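PDB 4UQW: protein CLPV1 from Pseudomonas aeruginosa, which probably serves as the AAA+ ATPase that disassembles the contracted type VI secretion sheath, seen here as its N domain, which may help to recognise the sheath. Local coordinates for residues G13-L18 and S112-G117; Y20-A25 and V41-Q46; S62-A67 and A138-L143. One frame throughout, in Å; residues are numbered along the deposited sequence. Where two conformers were deposited one is given.

Interaction 1 of 3, residues G13-L18 and S112-G117; sequences GKLNSL and SQVRTG
Leu15 and Val114 form a single backbone bridge, their CA atoms 4.6 Å apart. Val114 N donates to Lys14 O at 2.8 Å and Asn16 N to Val114 O at 2.9 Å. Val114 thus gives and receives on either side of Leu15, the pattern of a parallel bridge. The second bond reaches its carbonyl from 36° above the plane. Gln113 CA adds a C-H...O contact to Lys14 O.

Apolar contacts lie on one flank, where branched Leu15 and Val114 suit a buried place. Leu15 CD2 meets Val114 CG1 at 4.0 Å, while Val114 CG2 rests against Lys14 CB; Trp102 and Val98 of helix 92-108 extend this patch. Further on, Leu18 and Thr116 cross at about a right angle, CD2 touching CG2 at 3.8 Å.

Polar side chains and water complete the join. The short amide of Asn16 can cap Ala19 N with OD1 while its ND2, 3.4 Å from Arg115 CB, bonds Glu161. Arg115 turns its guanidinium to Asp54 and Asn162. One water links Lys14 NZ to Ser112 O, and another joins Ser17 N to Gln113 OE1.

The two backbone bonds make this a short parallel pairing of loops. Because Asn16 and Arg115 are both N-cap residues, it also brings together the starts of helices 17-33 and 116-124 in the mainly helical Clp N domain.

Interaction 2 of 3, residues Y20-A25 and V41-Q46; sequences YKAIEA and VHWFHQ
In the helical core of the Clp N domain, Ala22, Ile23 and Ala25 of helix 17-33 meet Trp43 and Gln46 of helix 40-49. The axes of segments 20-25 and 41-46 approach to 8.4 Å at 118° between their N-to-C directions, a spacing that two alanines help to permit: Ala22 and Ala25 both point toward the other helix yet fill little space.

Trp43 occupies the centre. With CG anti to the backbone N (chi1 -165°), its indole leans out to helix 17-33, where Ile23 lies over one face. Ile23 CD1 is 3.5 Å from the centroid of the six-membered ring and almost on its normal, a CH-pi contact, and Ile23 CG1 also presses on Trp43 CE2 at 3.4 Å. Ala22 CB meets the indole at its edge, in the ring plane, 3.7 Å from Trp43 CD1. The buried indole N-H is satisfied by Ala19 O, one turn before Ile23, and this bond helps fix how the ring is turned. Val94 and Val98 of helix 92-108 also touch the indole.

Where the crossing becomes less buried, Gln46 is the neighbour of Ala25. Its chain bends at chi2 (-62°), and OE1 comes to 3.4 Å from Ala25 CB; a flexible polar side chain suits this partly exposed margin.

Tyr20, pointing away from helix 40-49, lines a benzamidine site with Arg8, Phe12 and Leu90. The ligand probably came from the crystallisation liquor, though such molecules often mark pockets. Ile23's side chain is about 5 Å from it, placing this helix crossing around a buried tryptophan close to the pocket.

Interaction 3 of 3, residues S62-A67 and A138-L143; sequences SGIDPA and AEFAKL
Ile64 and Glu139 lie alongside each other, their side chains running opposite ways, the isoleucine against the 3-10 turn. Ile64 CG1 sits 3.3 Å from Glu139 O, and CG2 packs on Glu139 CB at 3.7 Å. Ile64 CD1 reaches inward to Leu143 CD2, 3.8 Å away, and more distantly to the Phe140 ring. Leu143 CD2 also touches Ser62 CB.

The polar tie is from Asp65 N to Glu139 OE1, 3.0 Å and nearly straight, the N-H arriving from above the carboxylate plane, 39° out of it. Glu139 bends at chi2 (-61°), and Lys142 NZ meets the same OE1 on its syn side, also at 3.0 Å, from the opposite face. This salt bridge within the turn probably balances the glutamate's charge and steadies the acceptor.

Residues 62-67 form a helix-to-helix link: Gly63, whose positive phi a residue without a side chain readily adopts, closes helix 54-61 as a Schellman motif, and Asp65 N-caps helix 66-79 by accepting from Ala67 N.

Farther out, Ser62 OG, in the conformer given, is held by Ile58 O, and a water donates to both Ser62 O and Lys142 O. Behind Leu143 stand Val120 and Leu124 of helix 116-124, while Val59 and Leu69 also touch Ile64.

Overall arrangement
Interactions 1 and 2 share helix 17-33 and have centres 13 Å apart. They touch directly, Leu15 CD1 lying 3.9 Å from Trp43 CZ2, so the paired loops continue into the tryptophan-centred core. Along the chain interaction 2 is nested within the loop closed by interaction 1, and interaction 3 opens after it, its segments alternating with those of interaction 1. That alternation ties early and late parts of the sequence into one compact domain. Interaction 3 lies on the opposite side of the chain's centre from interaction 1, the two centres about 23 Å apart, and meets interaction 2 where Phe140 CZ packs on Phe44 CD2, 3.9 Å away. Helix 40-49, through Trp43 and Phe44, thus bridges the two outer contacts.

Interaction 1 of 3, residues G13-L18 and S112-G117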
loop_
_atom_site.group_PDB
_atom_site.type_symbol
_atom_site.label_atom_id
_atom_site.label_comp_id
_atom_site.label_asym_id
_atom_site.label_seq_id
_atom_site.Cartn_x
_atom_site.Cartn_y
_atom_site.Cartn_z
ATOM N N GLY A 13 5.706 4.961 11.923
ATOM C CA GLY A 13 6.027 4.120 13.065
ATOM C C GLY A 13 4.882 3.162 13.403
ATOM O O GLY A 13 5.142 2.129 14.057
ATOM N N LYS A 14 3.653 3.436 12.930
ATOM C CA LYS A 14 2.585 2.481 13.183
ATOM C C LYS A 14 2.600 1.260 12.249
ATOM O O LYS A 14 1.906 0.277 12.504
ATOM C CB LYS A 14 1.216 3.153 13.022
ATOM C CG LYS A 14 0.976 4.273 14.041
ATOM C CD LYS A 14 1.065 3.692 15.482
ATOM C CE LYS A 14 0.561 4.785 16.463
ATOM N NZ LYS A 14 0.671 4.363 17.930
ATOM N N LEU A 15 3.389 1.301 11.173
ATOM C CA LEU A 15 3.453 0.185 10.236
ATOM C C LEU A 15 4.061 -1.056 10.877
ATOM O O LEU A 15 4.998 -0.936 11.705
ATOM C CB LEU A 15 4.286 0.556 9.006
ATOM C CG LEU A 15 3.679 1.651 8.119
ATOM C CD1 LEU A 15 4.644 1.993 7.044
ATOM C CD2 LEU A 15 2.360 1.229 7.445
ATOM N N ASN A 16 3.560 -2.228 10.525
ATOM C CA ASN A 16 4.264 -3.466 10.916
ATOM C C ASN A 16 5.561 -3.634 10.143
ATOM O O ASN A 16 5.907 -2.771 9.285
ATOM C CB ASN A 16 3.348 -4.697 10.793
ATOM C CG ASN A 16 3.062 -5.111 9.351
ATOM O OD1 ASN A 16 3.628 -4.578 8.376
ATOM N ND2 ASN A 16 2.145 -6.076 9.192
ATOM N N SER A 17 6.327 -4.697 10.450
ATOM C CA SER A 17 7.656 -4.768 9.890
ATOM C C SER A 17 7.601 -5.047 8.389
ATOM O O SER A 17 8.398 -4.490 7.644
ATOM C CB SER A 17 8.470 -5.832 10.625
ATOM O OG SER A 17 7.924 -7.104 10.384
ATOM N N LEU A 18 6.653 -5.854 7.958
ATOM C CA LEU A 18 6.590 -6.157 6.518
ATOM C C LEU A 18 6.301 -4.865 5.733
ATOM O O LEU A 18 6.961 -4.526 4.693
ATOM C CB LEU A 18 5.521 -7.265 6.278
ATOM C CG LEU A 18 5.391 -7.711 4.807
ATOM C CD1 LEU A 18 4.896 -9.171 4.713
ATOM C CD2 LEU A 18 4.455 -6.815 4.001
ATOM N N SER A 112 -2.593 -2.572 17.224
ATOM C CA SER A 112 -1.571 -1.555 17.440
ATOM C C SER A 112 -0.661 -1.320 16.230
ATOM O O SER A 112 0.023 -0.324 16.189
ATOM C CB SER A 112 -0.727 -1.959 18.640
ATOM O OG SER A 112 -0.053 -3.167 18.355
ATOM N N GLN A 113 -0.653 -2.242 15.245
ATOM C CA GLN A 113 0.210 -2.091 14.061
ATOM C C GLN A 113 -0.607 -2.143 12.797
ATOM O O GLN A 113 -1.618 -2.831 12.712
ATOM C CB GLN A 113 1.238 -3.186 13.977
ATOM C CG GLN A 113 2.127 -3.282 15.212
ATOM C CD GLN A 113 3.102 -4.392 14.979
ATOM O OE1 GLN A 113 4.085 -4.175 14.351
ATOM N NE2 GLN A 113 2.781 -5.602 15.423
ATOM N N VAL A 114 -0.159 -1.398 11.799
ATOM C CA VAL A 114 -0.854 -1.367 10.512
ATOM C C VAL A 114 -0.236 -2.397 9.572
ATOM O O VAL A 114 0.941 -2.307 9.212
ATOM C CB VAL A 114 -0.776 0.058 9.917
ATOM C CG1 VAL A 114 -1.401 0.157 8.482
ATOM C CG2 VAL A 114 -1.385 1.087 10.909
ATOM N N ARG A 115 -1.037 -3.401 9.222
ATOM C CA ARG A 115 -0.653 -4.422 8.259
ATOM C C ARG A 115 -1.132 -4.013 6.878
ATOM O O ARG A 115 -1.985 -3.119 6.707
ATOM C CB ARG A 115 -1.233 -5.794 8.657
ATOM C CG ARG A 115 -2.774 -5.817 8.855
ATOM C CD ARG A 115 -3.222 -7.099 9.603
ATOM N NE ARG A 115 -2.912 -8.287 8.823
ATOM C CZ ARG A 115 -3.040 -9.507 9.335
ATOM N NH1 ARG A 115 -3.419 -9.657 10.622
ATOM N NH2 ARG A 115 -2.795 -10.556 8.574
ATOM N N THR A 116 -0.634 -4.690 5.863
ATOM C CA THR A 116 -0.984 -4.210 4.515
ATOM C C THR A 116 -2.469 -4.388 4.196
ATOM O O THR A 116 -3.017 -3.586 3.416
ATOM C CB THR A 116 -0.105 -4.840 3.392
ATOM O OG1 THR A 116 -0.332 -6.240 3.291
ATOM C CG2 THR A 116 1.379 -4.567 3.670
ATOM N N GLY A 117 -3.178 -5.302 4.860
ATOM C CA GLY A 117 -4.587 -5.439 4.559
ATOM C C GLY A 117 -5.343 -4.243 5.115
ATOM O O GLY A 117 -6.372 -3.853 4.546
HETATM O O HOH W 1 0.173 1.536 18.277
HETATM O O HOH W 2 4.499 -1.053 14.484
HETATM O O HOH W 3 5.839 -5.915 13.012
#

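Interaction 2 of 3, residues Y20-A25 and V41-Q46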
loop_
_atom_site.group_PDB
_atom_site.type_symbol
_atom_site.label_atom_id
_atom_site.label_comp_id
_atom_site.label_asym_id
_atom_site.label_seq_id
_atom_site.Cartn_x
_atom_site.Cartn_y
_atom_site.Cartn_z
ATOM N N TYR A 20 6.689 -1.662 6.653
ATOM C CA TYR A 20 7.702 -0.629 6.759
ATOM C C TYR A 20 8.941 -1.035 5.959
ATOM O O TYR A 20 9.546 -0.207 5.251
ATOM C CB TYR A 20 8.127 -0.389 8.213
ATOM C CG TYR A 20 8.548 1.030 8.604
ATOM C CD1 TYR A 20 9.035 1.951 7.672
ATOM C CD2 TYR A 20 8.334 1.493 9.895
ATOM C CE1 TYR A 20 9.394 3.254 8.042
ATOM C CE2 TYR A 20 8.712 2.770 10.289
ATOM C CZ TYR A 20 9.230 3.657 9.366
ATOM O OH TYR A 20 9.572 4.951 9.680
ATOM N N LYS A 21 9.320 -2.301 6.023
ATOM C CA LYS A 21 10.491 -2.730 5.220
ATOM C C LYS A 21 10.189 -2.553 3.745
ATOM O O LYS A 21 11.086 -2.243 2.949
ATOM C CB LYS A 21 10.861 -4.191 5.547
ATOM C CG LYS A 21 11.557 -4.286 6.946
ATOM C CD LYS A 21 11.833 -5.760 7.304
ATOM C CE LYS A 21 12.378 -5.908 8.723
ATOM N NZ LYS A 21 12.164 -7.313 9.207
ATOM N N ALA A 22 8.913 -2.707 3.364
ATOM C CA ALA A 22 8.602 -2.522 1.940
ATOM C C ALA A 22 8.618 -1.046 1.537
ATOM O O ALA A 22 8.896 -0.742 0.374
ATOM C CB ALA A 22 7.241 -3.185 1.576
ATOM N N ILE A 23 8.284 -0.105 2.437
ATOM C CA ILE A 23 8.479 1.341 2.204
ATOM C C ILE A 23 9.963 1.603 1.932
ATOM O O ILE A 23 10.344 2.372 1.027
ATOM C CB ILE A 23 8.070 2.251 3.485
ATOM C CG1 ILE A 23 6.575 2.415 3.500
ATOM C CG2 ILE A 23 8.806 3.654 3.465
ATOM C CD1 ILE A 23 6.048 3.275 2.342
ATOM N N GLU A 24 10.831 1.036 2.762
ATOM C CA GLU A 24 12.278 1.192 2.570
ATOM C C GLU A 24 12.694 0.638 1.228
ATOM O O GLU A 24 13.423 1.300 0.491
ATOM C CB GLU A 24 13.019 0.514 3.735
ATOM C CG GLU A 24 14.524 0.709 3.639
ATOM C CD GLU A 24 15.280 0.138 4.857
ATOM O OE1 GLU A 24 14.620 -0.288 5.832
ATOM O OE2 GLU A 24 16.519 0.178 4.805
ATOM N N ALA A 25 12.252 -0.564 0.880
ATOM C CA ALA A 25 12.612 -1.179 -0.398
ATOM C C ALA A 25 12.076 -0.347 -1.550
ATOM O O ALA A 25 12.752 -0.211 -2.598
ATOM C CB ALA A 25 12.068 -2.604 -0.483
ATOM N N VAL A 41 2.423 2.836 -6.200
ATOM C CA VAL A 41 2.779 1.738 -7.104
ATOM C C VAL A 41 4.150 1.109 -6.693
ATOM O O VAL A 41 4.304 -0.121 -6.738
ATOM C CB VAL A 41 2.784 2.216 -8.566
ATOM C CG1 VAL A 41 3.890 3.253 -8.825
ATOM C CG2 VAL A 41 2.985 1.010 -9.505
ATOM N N HIS A 42 5.115 1.931 -6.232
ATOM C CA HIS A 42 6.386 1.356 -5.770
ATOM C C HIS A 42 6.163 0.454 -4.570
ATOM O O HIS A 42 6.774 -0.608 -4.446
ATOM C CB HIS A 42 7.390 2.454 -5.346
ATOM C CG HIS A 42 7.850 3.349 -6.451
ATOM N ND1 HIS A 42 7.416 4.649 -6.521
ATOM C CD2 HIS A 42 8.714 3.163 -7.479
ATOM C CE1 HIS A 42 8.007 5.253 -7.547
ATOM N NE2 HIS A 42 8.790 4.371 -8.141
ATOM N N TRP A 43 5.331 0.918 -3.628
ATOM C CA TRP A 43 5.140 0.221 -2.348
ATOM C C TRP A 43 4.447 -1.118 -2.623
ATOM O O TRP A 43 4.864 -2.177 -2.129
ATOM C CB TRP A 43 4.265 1.079 -1.445
ATOM C CG TRP A 43 4.293 0.657 0.001
ATOM C CD1 TRP A 43 5.095 -0.282 0.566
ATOM C CD2 TRP A 43 3.506 1.248 1.017
ATOM N NE1 TRP A 43 4.842 -0.314 1.951
ATOM C CE2 TRP A 43 3.904 0.660 2.235
ATOM C CE3 TRP A 43 2.571 2.314 1.024
ATOM C CZ2 TRP A 43 3.311 1.031 3.467
ATOM C CZ3 TRP A 43 1.991 2.698 2.221
ATOM C CH2 TRP A 43 2.382 2.045 3.436
ATOM N N PHE A 44 3.356 -1.063 -3.410
ATOM C CA PHE A 44 2.588 -2.284 -3.676
ATOM C C PHE A 44 3.427 -3.263 -4.525
ATOM O O PHE A 44 3.400 -4.490 -4.290
ATOM C CB PHE A 44 1.261 -1.943 -4.381
ATOM C CG PHE A 44 0.185 -1.605 -3.417
ATOM C CD1 PHE A 44 0.471 -0.836 -2.322
ATOM C CD2 PHE A 44 -1.130 -2.073 -3.581
ATOM C CE1 PHE A 44 -0.522 -0.491 -1.403
ATOM C CE2 PHE A 44 -2.121 -1.732 -2.634
ATOM C CZ PHE A 44 -1.807 -0.951 -1.581
ATOM N N HIS A 45 4.180 -2.741 -5.513
ATOM C CA HIS A 45 5.052 -3.620 -6.279
ATOM C C HIS A 45 6.066 -4.344 -5.317
ATOM O O HIS A 45 6.275 -5.564 -5.418
ATOM C CB HIS A 45 5.753 -2.810 -7.374
ATOM C CG HIS A 45 6.835 -3.575 -8.042
ATOM N ND1 HIS A 45 6.619 -4.449 -9.085
ATOM C CD2 HIS A 45 8.157 -3.639 -7.752
ATOM C CE1 HIS A 45 7.780 -4.974 -9.456
ATOM N NE2 HIS A 45 8.723 -4.506 -8.659
ATOM N N GLN A 46 6.635 -3.598 -4.379
ATOM C CA GLN A 46 7.612 -4.204 -3.476
ATOM C C GLN A 46 6.968 -5.202 -2.536
ATOM O O GLN A 46 7.566 -6.278 -2.239
ATOM C CB GLN A 46 8.365 -3.122 -2.667
ATOM C CG GLN A 46 9.418 -2.425 -3.529
ATOM C CD GLN A 46 10.505 -3.306 -4.046
ATOM O OE1 GLN A 46 11.058 -4.190 -3.352
ATOM N NE2 GLN A 46 10.771 -3.127 -5.298
#

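Interaction 3 of 3, residues S62-A67 and A138-L143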
loop_
_atom_site.group_PDB
_atom_site.type_symbol
_atom_site.label_atom_id
_atom_site.label_comp_id
_atom_site.label_asym_id
_atom_site.label_seq_id
_atom_site.Cartn_x
_atom_site.Cartn_y
_atom_site.Cartn_z
ATOM N N SER A 62 -10.003 -12.305 -3.624
ATOM C CA SER A 62 -10.892 -11.363 -4.304
ATOM C C SER A 62 -11.129 -11.726 -5.756
ATOM O O SER A 62 -11.890 -11.058 -6.442
ATOM C CB SER A 62 -10.319 -9.951 -4.257
ATOM O OG SER A 62 -10.253 -9.467 -2.910
ATOM N N GLY A 63 -10.444 -12.751 -6.251
ATOM C CA GLY A 63 -10.613 -13.123 -7.656
ATOM C C GLY A 63 -9.904 -12.225 -8.656
ATOM O O GLY A 63 -10.286 -12.142 -9.822
ATOM N N ILE A 64 -8.891 -11.505 -8.184
ATOM C CA ILE A 64 -8.002 -10.738 -9.074
ATOM C C ILE A 64 -7.048 -11.676 -9.762
ATOM O O ILE A 64 -6.624 -12.696 -9.211
ATOM C CB ILE A 64 -7.225 -9.652 -8.259
ATOM C CG1 ILE A 64 -8.169 -8.492 -7.956
ATOM C CG2 ILE A 64 -5.966 -9.156 -8.993
ATOM C CD1 ILE A 64 -7.574 -7.434 -6.929
ATOM N N ASP A 65 -6.735 -11.372 -11.040
ATOM C CA ASP A 65 -5.739 -12.137 -11.792
ATOM C C ASP A 65 -4.368 -11.595 -11.379
ATOM O O ASP A 65 -3.981 -10.473 -11.743
ATOM C CB ASP A 65 -5.981 -11.974 -13.321
ATOM C CG ASP A 65 -4.893 -12.598 -14.165
ATOM O OD1 ASP A 65 -3.904 -13.134 -13.611
ATOM O OD2 ASP A 65 -5.010 -12.566 -15.412
ATOM N N PRO A 66 -3.607 -12.365 -10.577
ATOM C CA PRO A 66 -2.344 -11.785 -10.099
ATOM C C PRO A 66 -1.351 -11.508 -11.207
ATOM O O PRO A 66 -0.524 -10.598 -11.054
ATOM C CB PRO A 66 -1.788 -12.859 -9.139
ATOM C CG PRO A 66 -2.497 -14.125 -9.522
ATOM C CD PRO A 66 -3.834 -13.759 -10.129
ATOM N N ALA A 67 -1.451 -12.251 -12.310
ATOM C CA ALA A 67 -0.529 -12.004 -13.406
ATOM C C ALA A 67 -0.920 -10.680 -14.097
ATOM O O ALA A 67 -0.051 -9.915 -14.546
ATOM C CB ALA A 67 -0.553 -13.166 -14.400
ATOM N N ALA A 138 -6.980 -1.799 -13.242
ATOM C CA ALA A 138 -8.396 -2.055 -13.170
ATOM C C ALA A 138 -8.719 -3.311 -12.376
ATOM O O ALA A 138 -9.855 -3.434 -11.886
ATOM C CB ALA A 138 -8.978 -2.166 -14.580
ATOM N N GLU A 139 -7.743 -4.196 -12.145
ATOM C CA GLU A 139 -7.988 -5.372 -11.280
ATOM C C GLU A 139 -8.458 -4.924 -9.905
ATOM O O GLU A 139 -9.251 -5.605 -9.244
ATOM C CB GLU A 139 -6.723 -6.250 -11.091
ATOM C CG GLU A 139 -6.330 -7.005 -12.399
ATOM C CD GLU A 139 -7.430 -7.919 -12.844
ATOM O OE1 GLU A 139 -7.823 -8.851 -12.133
ATOM O OE2 GLU A 139 -7.932 -7.785 -14.009
ATOM N N PHE A 140 -7.955 -3.789 -9.423
ATOM C CA PHE A 140 -8.367 -3.391 -8.069
ATOM C C PHE A 140 -9.823 -2.946 -7.952
ATOM O O PHE A 140 -10.350 -2.868 -6.832
ATOM C CB PHE A 140 -7.472 -2.259 -7.547
ATOM C CG PHE A 140 -6.056 -2.673 -7.227
ATOM C CD1 PHE A 140 -5.795 -3.653 -6.284
ATOM C CD2 PHE A 140 -4.984 -2.009 -7.824
ATOM C CE1 PHE A 140 -4.476 -3.986 -5.938
ATOM C CE2 PHE A 140 -3.666 -2.313 -7.440
ATOM C CZ PHE A 140 -3.430 -3.294 -6.502
ATOM N N ALA A 141 -10.516 -2.695 -9.069
ATOM C CA ALA A 141 -11.941 -2.467 -9.006
ATOM C C ALA A 141 -12.710 -3.708 -8.605
ATOM O O ALA A 141 -13.886 -3.627 -8.213
ATOM C CB ALA A 141 -12.445 -1.932 -10.347
ATOM N N LYS A 142 -12.051 -4.856 -8.621
ATOM C CA LYS A 142 -12.691 -6.100 -8.167
ATOM C C LYS A 142 -12.719 -6.221 -6.621
ATOM O O LYS A 142 -13.457 -7.051 -6.062
ATOM C CB LYS A 142 -11.958 -7.308 -8.760
ATOM C CG LYS A 142 -12.050 -7.378 -10.302
ATOM C CD LYS A 142 -11.224 -8.477 -10.904
ATOM C CE LYS A 142 -11.339 -8.350 -12.427
ATOM N NZ LYS A 142 -10.603 -9.397 -13.128
ATOM N N LEU A 143 -11.943 -5.397 -5.925
ATOM C CA LEU A 143 -11.975 -5.439 -4.462
ATOM C C LEU A 143 -13.291 -4.939 -3.933
ATOM O O LEU A 143 -13.839 -3.956 -4.415
ATOM C CB LEU A 143 -10.863 -4.604 -3.856
ATOM C CG LEU A 143 -9.451 -5.036 -4.212
ATOM C CD1 LEU A 143 -8.511 -4.012 -3.650
ATOM C CD2 LEU A 143 -9.194 -6.411 -3.644
HETATM O O HOH W 4 -13.913 -9.666 -5.155
#